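Local coordinates for chromosome partition protein Smc (PDB 5XEI), which is probably required for chromosome condensation and partitioning, as a DNA-binding ATPase whose head domain is joined to a long coiled coil, at residues I163-S167 with V364-L369. Residues are numbered along the deposited sequence; the frame is centred on the assembly and turned at random.
Sequences IDEIS and VFMRTL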
ATOM      1  N   ILE A 163      -2.964  19.339   1.335  1.00 47.08           N
ATOM      2  CA  ILE A 163      -1.519  19.501   1.159  1.00 49.39           C
ATOM      3  C   ILE A 163      -0.863  18.168   0.790  1.00 45.08           C
ATOM      4  O   ILE A 163       0.049  18.136  -0.050  1.00 41.63           O
ATOM      5  CB  ILE A 163      -0.875  20.142   2.406  1.00 44.53           C
ATOM      6  CG1 ILE A 163      -1.533  21.482   2.708  1.00 50.64           C
ATOM      7  CG2 ILE A 163       0.599  20.430   2.164  1.00 42.94           C
ATOM      8  CD1 ILE A 163      -1.423  22.480   1.566  1.00 40.99           C
ATOM      9  N   ASP A 164      -1.317  17.048   1.388  1.00 41.17           N
ATOM     10  CA  ASP A 164      -0.790  15.733   0.997  1.00 43.51           C
ATOM     11  C   ASP A 164      -0.930  15.503  -0.497  1.00 44.12           C
ATOM     12  O   ASP A 164       0.046  15.182  -1.192  1.00 45.74           O
ATOM     13  CB  ASP A 164      -1.489  14.578   1.729  1.00 48.77           C
ATOM     14  CG  ASP A 164      -1.381  14.668   3.247  1.00 57.55           C
ATOM     15  OD1 ASP A 164      -0.407  15.271   3.747  1.00 65.71           O
ATOM     16  OD2 ASP A 164      -2.250  14.095   3.951  1.00 59.03           O
ATOM     17  N   GLU A 165      -2.160  15.626  -0.998  1.00 43.32           N
ATOM     18  CA  GLU A 165      -2.404  15.572  -2.434  1.00 42.95           C
ATOM     19  C   GLU A 165      -1.427  16.452  -3.216  1.00 44.80           C
ATOM     20  O   GLU A 165      -0.720  15.974  -4.113  1.00 42.19           O
ATOM     21  CB  GLU A 165      -3.850  15.976  -2.697  1.00 46.92           C
ATOM     22  CG  GLU A 165      -4.859  14.965  -2.145  1.00 60.50           C
ATOM     23  CD  GLU A 165      -6.283  15.235  -2.602  1.00 68.14           C
ATOM     24  OE1 GLU A 165      -7.225  15.004  -1.808  1.00 71.40           O
ATOM     25  OE2 GLU A 165      -6.445  15.695  -3.753  1.00 72.22           O
ATOM     26  N   ILE A 166      -1.347  17.739  -2.874  1.00 39.88           N
ATOM     27  CA  ILE A 166      -0.550  18.660  -3.677  1.00 44.71           C
ATOM     28  C   ILE A 166       0.918  18.239  -3.676  1.00 43.75           C
ATOM     29  O   ILE A 166       1.598  18.267  -4.709  1.00 40.11           O
ATOM     30  CB  ILE A 166      -0.721  20.107  -3.175  1.00 46.12           C
ATOM     31  CG1 ILE A 166      -2.189  20.550  -3.215  1.00 45.24           C
ATOM     32  CG2 ILE A 166       0.141  21.039  -3.984  1.00 44.64           C
ATOM     33  CD1 ILE A 166      -2.934  20.113  -4.446  1.00 50.90           C
ATOM     34  N   SER A 167       1.429  17.857  -2.506  1.00 40.15           N
ATOM     35  CA  SER A 167       2.832  17.496  -2.404  1.00 44.02           C
ATOM     36  C   SER A 167       3.141  16.220  -3.163  1.00 46.51           C
ATOM     37  O   SER A 167       4.289  16.024  -3.576  1.00 48.05           O
ATOM     38  CB  SER A 167       3.244  17.357  -0.935  1.00 43.22           C
ATOM     39  OG  SER A 167       2.417  16.443  -0.249  1.00 50.49           O
ATOM     40  N   VAL A 364       9.371  15.672   1.288  1.00 38.48           N
ATOM     41  CA  VAL A 364       8.579  16.212   0.194  1.00 38.06           C
ATOM     42  C   VAL A 364       7.410  16.991   0.753  1.00 38.68           C
ATOM     43  O   VAL A 364       7.035  18.046   0.230  1.00 34.87           O
ATOM     44  CB  VAL A 364       8.108  15.093  -0.751  1.00 43.67           C
ATOM     45  CG1 VAL A 364       7.464  15.688  -1.983  1.00 43.84           C
ATOM     46  CG2 VAL A 364       9.264  14.211  -1.151  1.00 46.68           C
ATOM     47  N   PHE A 365       6.817  16.490   1.833  1.00 40.68           N
ATOM     48  CA  PHE A 365       5.683  17.189   2.411  1.00 39.11           C
ATOM     49  C   PHE A 365       6.098  18.567   2.897  1.00 39.34           C
ATOM     50  O   PHE A 365       5.471  19.578   2.551  1.00 40.87           O
ATOM     51  CB  PHE A 365       5.081  16.376   3.549  1.00 36.31           C
ATOM     52  CG  PHE A 365       3.955  17.067   4.234  1.00 43.64           C
ATOM     53  CD1 PHE A 365       2.680  17.067   3.678  1.00 47.42           C
ATOM     54  CD2 PHE A 365       4.160  17.742   5.424  1.00 48.48           C
ATOM     55  CE1 PHE A 365       1.630  17.712   4.315  1.00 44.84           C
ATOM     56  CE2 PHE A 365       3.102  18.385   6.069  1.00 43.90           C
ATOM     57  CZ  PHE A 365       1.849  18.360   5.519  1.00 42.25           C
ATOM     58  N   MET A 366       7.177  18.627   3.681  1.00 36.58           N
ATOM     59  CA  MET A 366       7.596  19.895   4.261  1.00 37.63           C
ATOM     60  C   MET A 366       8.045  20.870   3.186  1.00 39.66           C
ATOM     61  O   MET A 366       7.726  22.060   3.255  1.00 46.42           O
ATOM     62  CB  MET A 366       8.713  19.669   5.271  1.00 44.14           C
ATOM     63  CG  MET A 366       8.346  18.727   6.382  1.00 50.39           C
ATOM     64  SD  MET A 366       7.069  19.430   7.438  1.00 56.23           S
ATOM     65  CE  MET A 366       7.846  20.982   7.855  1.00 50.71           C
ATOM     66  N   ARG A 367       8.803  20.389   2.197  1.00 36.92           N
ATOM     67  CA  ARG A 367       9.208  21.246   1.090  1.00 34.07           C
ATOM     68  C   ARG A 367       7.995  21.857   0.428  1.00 35.61           C
ATOM     69  O   ARG A 367       7.981  23.048   0.101  1.00 36.74           O
ATOM     70  CB  ARG A 367      10.008  20.455   0.063  1.00 40.25           C
ATOM     71  CG  ARG A 367      10.578  21.327  -1.044  1.00 36.94           C
ATOM     72  CD  ARG A 367       9.751  21.330  -2.324  1.00 33.21           C
ATOM     73  NE  ARG A 367      10.170  22.444  -3.164  1.00 40.63           N
ATOM     74  CZ  ARG A 367      10.309  22.408  -4.489  1.00 37.79           C
ATOM     75  NH1 ARG A 367      10.066  21.304  -5.163  1.00 36.10           N
ATOM     76  NH2 ARG A 367      10.723  23.487  -5.147  1.00 40.83           N
ATOM     77  N   THR A 368       6.968  21.043   0.199  1.00 38.84           N
ATOM     78  CA  THR A 368       5.724  21.577  -0.331  1.00 39.58           C
ATOM     79  C   THR A 368       5.086  22.507   0.678  1.00 35.19           C
ATOM     80  O   THR A 368       4.716  23.638   0.347  1.00 37.42           O
ATOM     81  CB  THR A 368       4.769  20.440  -0.680  1.00 41.92           C
ATOM     82  OG1 THR A 368       5.415  19.522  -1.574  1.00 44.64           O
ATOM     83  CG2 THR A 368       3.509  20.989  -1.332  1.00 41.34           C
ATOM     84  N   LEU A 369       4.986  22.055   1.930  1.00 30.35           N
ATOM     85  CA  LEU A 369       4.280  22.830   2.937  1.00 31.95           C
ATOM     86  C   LEU A 369       4.920  24.194   3.142  1.00 39.53           C
ATOM     87  O   LEU A 369       4.222  25.188   3.366  1.00 36.55           O
ATOM     88  CB  LEU A 369       4.245  22.040   4.237  1.00 33.89           C
ATOM     89  CG  LEU A 369       3.429  22.534   5.428  1.00 36.84           C
ATOM     90  CD1 LEU A 369       4.312  23.189   6.433  1.00 43.08           C
ATOM     91  CD2 LEU A 369       2.316  23.484   4.990  1.00 30.24           C
TER
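Start with Ser167, at the last turn of helix 156-167, where the chain is about to enter the outgoing coiled-coil helix 170-246. Its CB lies 3.1 Å from OG1 of Thr368 on the long helix 321-383, which brings the returning coiled-coil helix into the head. The small residues Ser167 and Thr368 let the backbones close to 5.4 Å between their CA atoms, while the segment axes cross nearly at right angles (101°). Phe365 fills the space beside them: its CE1 packs against Ile163 CG2 (3.6 Å), an apolar contact, and Asp164 OD1 approaches CE1 obliquely to the ring at 3.2 Å; Ser167 OG lies at the ring edge, 4.0 Å from CD1. Asp164 makes its salt bridge with Arg160, and the ring of Phe400, from beyond the two segments, meets that of Phe365. Thr368 OG1 donates to Val364 O (2.8 Å), and Ser167 OG lies within reach of Ile163 O and Asp164 O. With hydroxyls bonding within their own helices, van der Waals contact, not directional bonding, joins the two segments.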